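PDB 4E72: DUF3298 domain-containing protein, which is of unknown function but belongs to the DUF3298 family and is probably exported as a lipoprotein, being made with a signal sequence. Local coordinates for residues D45-R50 / I121-R126; L36-E41 / V99-S104. All coordinates share one frame; numbering follows the deposited sequence.

Interaction 1: residues D45-R50 / I121-R126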
loop_
_atom_site.group_PDB
_atom_site.type_symbol
_atom_site.label_atom_id
_atom_site.label_comp_id
_atom_site.label_asym_id
_atom_site.label_seq_id
_atom_site.Cartn_x
_atom_site.Cartn_y
_atom_site.Cartn_z
ATOM N N ASP A 45 13.659 -6.015 -6.288
ATOM C CA ASP A 45 12.952 -6.150 -7.578
ATOM C C ASP A 45 11.877 -7.300 -7.536
ATOM O O ASP A 45 10.713 -6.973 -7.786
ATOM C CB ASP A 45 13.939 -6.332 -8.765
ATOM C CG ASP A 45 15.060 -5.284 -8.905
ATOM O OD1 ASP A 45 15.063 -4.296 -8.131
ATOM O OD2 ASP A 45 15.932 -5.457 -9.791
ATOM N N PRO A 46 12.185 -8.586 -7.149
ATOM C CA PRO A 46 11.122 -9.616 -7.129
ATOM C C PRO A 46 10.118 -9.453 -5.983
ATOM O O PRO A 46 9.015 -10.009 -6.056
ATOM C CB PRO A 46 11.892 -10.931 -6.982
ATOM C CG PRO A 46 13.184 -10.565 -6.382
ATOM C CD PRO A 46 13.507 -9.181 -6.840
ATOM N N ILE A 47 10.510 -8.721 -4.921
ATOM C CA ILE A 47 9.677 -8.431 -3.747
ATOM C C ILE A 47 8.551 -7.456 -4.170
ATOM O O ILE A 47 7.388 -7.610 -3.768
ATOM C CB ILE A 47 10.572 -7.862 -2.611
ATOM C CG1 ILE A 47 11.364 -9.006 -1.904
ATOM C CG2 ILE A 47 9.763 -7.006 -1.625
ATOM C CD1 ILE A 47 12.523 -8.519 -0.896
ATOM N N VAL A 48 8.904 -6.477 -4.994
ATOM C CA VAL A 48 7.949 -5.508 -5.511
ATOM C C VAL A 48 7.019 -6.216 -6.505
ATOM O O VAL A 48 5.800 -6.081 -6.393
ATOM C CB VAL A 48 8.695 -4.311 -6.151
ATOM C CG1 VAL A 48 7.761 -3.464 -7.003
ATOM C CG2 VAL A 48 9.358 -3.469 -5.079
ATOM N N GLU A 49 7.594 -6.991 -7.448
ATOM C CA GLU A 49 6.816 -7.726 -8.461
ATOM C C GLU A 49 5.763 -8.628 -7.797
ATOM O O GLU A 49 4.603 -8.561 -8.187
ATOM C CB GLU A 49 7.730 -8.552 -9.393
ATOM C CG GLU A 49 6.945 -9.219 -10.522
ATOM C CD GLU A 49 7.737 -9.932 -11.594
ATOM O OE1 GLU A 49 8.275 -11.026 -11.309
ATOM O OE2 GLU A 49 7.722 -9.453 -12.751
ATOM N N ARG A 50 6.152 -9.430 -6.779
ATOM C CA ARG A 50 5.247 -10.339 -6.068
ATOM C C ARG A 50 4.149 -9.556 -5.330
ATOM O O ARG A 50 2.980 -9.947 -5.402
ATOM C CB ARG A 50 6.027 -11.240 -5.083
ATOM C CG ARG A 50 5.153 -11.933 -4.028
ATOM C CD ARG A 50 4.587 -13.261 -4.496
ATOM N NE ARG A 50 5.310 -14.381 -3.892
ATOM C CZ ARG A 50 4.922 -15.022 -2.795
ATOM N NH1 ARG A 50 3.799 -14.675 -2.174
ATOM N NH2 ARG A 50 5.650 -16.021 -2.312
ATOM N N ILE A 121 5.179 -1.618 1.402
ATOM C CA ILE A 121 6.365 -2.443 1.601
ATOM C C ILE A 121 7.277 -1.602 2.507
ATOM O O ILE A 121 7.568 -0.451 2.183
ATOM C CB ILE A 121 7.088 -2.899 0.308
ATOM C CG1 ILE A 121 6.152 -3.649 -0.671
ATOM C CG2 ILE A 121 8.363 -3.720 0.660
ATOM C CD1 ILE A 121 6.754 -3.875 -2.096
ATOM N N ASN A 122 7.677 -2.146 3.646
ATOM C CA ASN A 122 8.638 -1.509 4.554
ATOM C C ASN A 122 9.926 -2.331 4.479
ATOM O O ASN A 122 10.040 -3.355 5.124
ATOM C CB ASN A 122 8.106 -1.408 5.985
ATOM C CG ASN A 122 6.912 -0.528 6.113
ATOM O OD1 ASN A 122 7.042 0.672 6.379
ATOM N ND2 ASN A 122 5.721 -1.104 5.902
ATOM N N TYR A 123 10.834 -1.940 3.605
ATOM C CA TYR A 123 12.075 -2.672 3.404
ATOM C C TYR A 123 13.234 -2.071 4.198
ATOM O O TYR A 123 13.617 -0.922 3.965
ATOM C CB TYR A 123 12.416 -2.712 1.908
ATOM C CG TYR A 123 13.575 -3.632 1.605
ATOM C CD1 TYR A 123 13.382 -5.005 1.467
ATOM C CD2 TYR A 123 14.862 -3.130 1.433
ATOM C CE1 TYR A 123 14.449 -5.861 1.201
ATOM C CE2 TYR A 123 15.943 -3.980 1.180
ATOM C CZ TYR A 123 15.729 -5.345 1.068
ATOM O OH TYR A 123 16.765 -6.190 0.770
ATOM N N ASP A 124 13.805 -2.854 5.120
ATOM C CA ASP A 124 14.972 -2.444 5.919
ATOM C C ASP A 124 16.260 -2.889 5.216
ATOM O O ASP A 124 16.485 -4.080 5.017
ATOM C CB ASP A 124 14.888 -3.022 7.336
ATOM C CG ASP A 124 15.987 -2.594 8.311
ATOM O OD1 ASP A 124 16.635 -1.534 8.075
ATOM O OD2 ASP A 124 16.158 -3.274 9.330
ATOM N N ARG A 125 17.072 -1.924 4.795
ATOM C CA ARG A 125 18.325 -2.194 4.084
ATOM C C ARG A 125 19.449 -2.684 5.014
ATOM O O ARG A 125 20.396 -3.317 4.539
ATOM C CB ARG A 125 18.802 -0.940 3.335
ATOM C CG ARG A 125 17.907 -0.518 2.189
ATOM C CD ARG A 125 18.181 0.918 1.832
ATOM N NE ARG A 125 19.560 1.109 1.386
ATOM C CZ ARG A 125 20.195 2.276 1.366
ATOM N NH1 ARG A 125 19.583 3.382 1.775
ATOM N NH2 ARG A 125 21.447 2.346 0.950
ATOM N N ARG A 126 19.356 -2.368 6.323
ATOM C CA ARG A 126 20.328 -2.767 7.341
ATOM C C ARG A 126 20.258 -4.297 7.523
ATOM O O ARG A 126 21.296 -4.942 7.635
ATOM C CB ARG A 126 20.052 -2.013 8.663
ATOM C CG ARG A 126 21.156 -2.112 9.713
ATOM C CD ARG A 126 20.671 -1.544 11.037
ATOM N NE ARG A 126 21.668 -1.671 12.102
ATOM C CZ ARG A 126 21.405 -1.531 13.401
ATOM N NH1 ARG A 126 20.167 -1.278 13.814
ATOM N NH2 ARG A 126 22.376 -1.658 14.297
#

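Interaction 2: residues L36-E41 / V99-S104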
loop_
_atom_site.group_PDB
_atom_site.type_symbol
_atom_site.label_atom_id
_atom_site.label_comp_id
_atom_site.label_asym_id
_atom_site.label_seq_id
_atom_site.Cartn_x
_atom_site.Cartn_y
_atom_site.Cartn_z
ATOM N N LEU A 36 9.128 -0.577 -10.358
ATOM C CA LEU A 36 10.477 -0.143 -10.022
ATOM C C LEU A 36 11.494 -1.269 -9.944
ATOM O O LEU A 36 11.187 -2.377 -9.485
ATOM C CB LEU A 36 10.470 0.525 -8.630
ATOM C CG LEU A 36 9.642 1.773 -8.392
ATOM C CD1 LEU A 36 9.503 2.012 -6.909
ATOM C CD2 LEU A 36 10.266 2.993 -9.063
ATOM N N LYS A 37 12.740 -0.924 -10.305
ATOM C CA LYS A 37 13.936 -1.751 -10.184
ATOM C C LYS A 37 14.964 -0.957 -9.382
ATOM O O LYS A 37 15.012 0.267 -9.484
ATOM C CB LYS A 37 14.479 -2.184 -11.548
ATOM C CG LYS A 37 14.047 -3.596 -11.918
ATOM C CD LYS A 37 14.679 -4.069 -13.213
ATOM C CE LYS A 37 14.105 -5.388 -13.669
ATOM N NZ LYS A 37 14.729 -5.843 -14.941
ATOM N N PHE A 38 15.734 -1.650 -8.540
ATOM C CA PHE A 38 16.757 -1.058 -7.685
ATOM C C PHE A 38 18.127 -1.647 -8.082
ATOM O O PHE A 38 18.415 -2.807 -7.759
ATOM C CB PHE A 38 16.431 -1.281 -6.191
ATOM C CG PHE A 38 15.174 -0.602 -5.678
ATOM C CD1 PHE A 38 13.939 -1.246 -5.733
ATOM C CD2 PHE A 38 15.234 0.656 -5.085
ATOM C CE1 PHE A 38 12.788 -0.637 -5.223
ATOM C CE2 PHE A 38 14.075 1.270 -4.584
ATOM C CZ PHE A 38 12.865 0.617 -4.653
ATOM N N PRO A 39 18.961 -0.886 -8.836
ATOM C CA PRO A 39 20.262 -1.434 -9.275
ATOM C C PRO A 39 21.198 -1.853 -8.122
ATOM O O PRO A 39 21.886 -2.869 -8.253
ATOM C CB PRO A 39 20.875 -0.282 -10.083
ATOM C CG PRO A 39 19.721 0.565 -10.495
ATOM C CD PRO A 39 18.753 0.483 -9.360
ATOM N N ASP A 40 21.201 -1.096 -6.997
ATOM C CA ASP A 40 22.050 -1.347 -5.826
ATOM C C ASP A 40 21.477 -2.416 -4.883
ATOM O O ASP A 40 22.260 -3.073 -4.196
ATOM C CB ASP A 40 22.291 -0.049 -5.050
ATOM C CG ASP A 40 23.056 0.997 -5.839
ATOM O OD1 ASP A 40 22.431 1.683 -6.678
ATOM O OD2 ASP A 40 24.280 1.134 -5.613
ATOM N N GLU A 41 20.135 -2.600 -4.851
ATOM C CA GLU A 41 19.457 -3.602 -4.016
ATOM C C GLU A 41 18.588 -4.529 -4.921
ATOM O O GLU A 41 17.367 -4.423 -4.899
ATOM C CB GLU A 41 18.611 -2.900 -2.929
ATOM C CG GLU A 41 18.264 -3.761 -1.727
ATOM C CD GLU A 41 19.363 -4.016 -0.709
ATOM O OE1 GLU A 41 20.368 -3.266 -0.692
ATOM O OE2 GLU A 41 19.191 -4.946 0.111
ATOM N N VAL A 99 13.273 1.709 3.121
ATOM C CA VAL A 99 12.643 2.072 1.836
ATOM C C VAL A 99 11.152 1.832 2.010
ATOM O O VAL A 99 10.765 0.712 2.314
ATOM C CB VAL A 99 13.206 1.344 0.576
ATOM C CG1 VAL A 99 12.667 1.981 -0.710
ATOM C CG2 VAL A 99 14.722 1.348 0.563
ATOM N N ILE A 100 10.328 2.883 1.912
ATOM C CA ILE A 100 8.880 2.731 2.058
ATOM C C ILE A 100 8.275 2.788 0.664
ATOM O O ILE A 100 8.313 3.825 0.028
ATOM C CB ILE A 100 8.199 3.726 3.045
ATOM C CG1 ILE A 100 8.975 3.950 4.361
ATOM C CG2 ILE A 100 6.694 3.385 3.254
ATOM C CD1 ILE A 100 9.413 2.733 5.198
ATOM N N ILE A 101 7.815 1.648 0.170
ATOM C CA ILE A 101 7.213 1.506 -1.151
ATOM C C ILE A 101 5.709 1.486 -0.989
ATOM O O ILE A 101 5.192 0.696 -0.197
ATOM C CB ILE A 101 7.736 0.240 -1.899
ATOM C CG1 ILE A 101 9.267 0.365 -2.165
ATOM C CG2 ILE A 101 6.975 0.035 -3.231
ATOM C CD1 ILE A 101 9.966 -0.917 -2.445
ATOM N N GLU A 102 5.017 2.378 -1.721
ATOM C CA GLU A 102 3.552 2.432 -1.747
ATOM C C GLU A 102 3.048 1.754 -3.019
ATOM O O GLU A 102 3.551 2.029 -4.121
ATOM C CB GLU A 102 3.017 3.865 -1.639
ATOM C CG GLU A 102 1.576 3.860 -1.144
ATOM C CD GLU A 102 0.856 5.177 -0.922
ATOM O OE1 GLU A 102 1.498 6.174 -0.518
ATOM O OE2 GLU A 102 -0.385 5.182 -1.089
ATOM N N LEU A 103 2.048 0.864 -2.850
ATOM C CA LEU A 103 1.436 0.071 -3.916
ATOM C C LEU A 103 0.007 0.498 -4.198
ATOM O O LEU A 103 -0.759 0.715 -3.264
ATOM C CB LEU A 103 1.443 -1.418 -3.525
ATOM C CG LEU A 103 2.762 -1.970 -2.956
ATOM C CD1 LEU A 103 2.499 -3.148 -2.081
ATOM C CD2 LEU A 103 3.752 -2.319 -4.069
ATOM N N SER A 104 -0.348 0.612 -5.494
ATOM C CA SER A 104 -1.681 0.992 -5.987
ATOM C C SER A 104 -2.122 0.047 -7.054
ATOM O O SER A 104 -1.330 -0.344 -7.917
ATOM C CB SER A 104 -1.687 2.401 -6.588
ATOM O OG SER A 104 -1.154 3.370 -5.709
#

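Interaction 1: residues D45-R50 / I121-R126
I121 opens the contact by resting its CD1 on segment 45-50 of helix 44-54, 4.0 Å from V48 CG2 and equally close to V48 CA. With CG1 anti to its carbonyl carbon (chi1 -55°), I121 aims its longer branch at the helix, crossing the V48 side chain at about a right angle. The short, branched valine suits this buried spot because the isoleucine methyl can settle against helix backbone as well as side chain. I121 CG2 faces I47 CG2 at 4.2 Å. N122 points to the other face of the sheet, where its ND2 bonds V180 O and its OD1 bonds L182 N. Y123 again turns to the helix: its CE1 meets I47 CD1 at 3.9 Å, the methyl oblique to the ring. An aromatic fits here because its apolar body packs on I47 while its OH hydrogen-bonds the carboxylate OE2 of E41, in the loop before helix 44-54. The axes of segment 45-50 and strand 121-124 come within 10.8 Å and run nearly antiparallel (166°), without a hydrogen bond joining them. Alternate strand residues meeting an apolar helix face is helix-on-sheet packing, helix 44-54 lying against one face of the mixed, largely antiparallel sheet.

Interaction 2: residues L36-E41 / V99-S104
The backbone of 36-41 leaves its strand after K37 and turns through a loop, while 99-104 is extended strand throughout; strand 84-95 lies between strands 30-37 and 98-108 in the sheet, so no hydrogen bond links the two segments and side chains alone make the contact. F38 reaches over from the loop and meets V99 and I101, which approach it from the opposite direction. Its far end does the touching: CZ lies 4.0 Å from I101 CD1 and 4.2 Å from V99 CG1. The two methyls share the ring's end, I101 CD1 being as near to F38 CE1 as to CZ, whereas V99 CG1 sits toward F38 CE2 at 4.2 Å. Both come in obliquely. A flat, wholly apolar phenylalanine suits this buried place, since one ring can span two strand residues at once. V99 offers CG1, anti to its backbone N (chi1 -169°), and the longer isoleucine extends its CD1 to the same ring. Being two apart on the strand, V99 and I101 face the same side, while I100 between them points to the other. V91 of strand 84-95 and L44 of helix 44-54 also touch the phenylalanine. The arrangement is that of a hydrophobic core between a beta-sheet and the loop and helix packed on it, F38 lying where strand 30-37 gives way to the connection into helix 44-54.

Overall arrangement
Interactions 1 and 2 have their centres 6 Å apart and belong to one apolar layer on the same face of the mixed sheet. Their segments alternate along the chain: 36-41, 45-50, 99-104, 121-126. The first two come from strand 30-37 with its loop and the helix 44-54 that follows; the last two lie on consecutive strands, 98-108 and 115-124, which are antiparallel neighbours. A hydrogen bond between D45 OD1 and F38 N, 2.8 Å, ties loop to helix, and Y123 O to V99 N, also 2.8 Å, ties strand to strand. I101 packs on V48 as well, so early parts of the chain and the later hairpin close a continuous core.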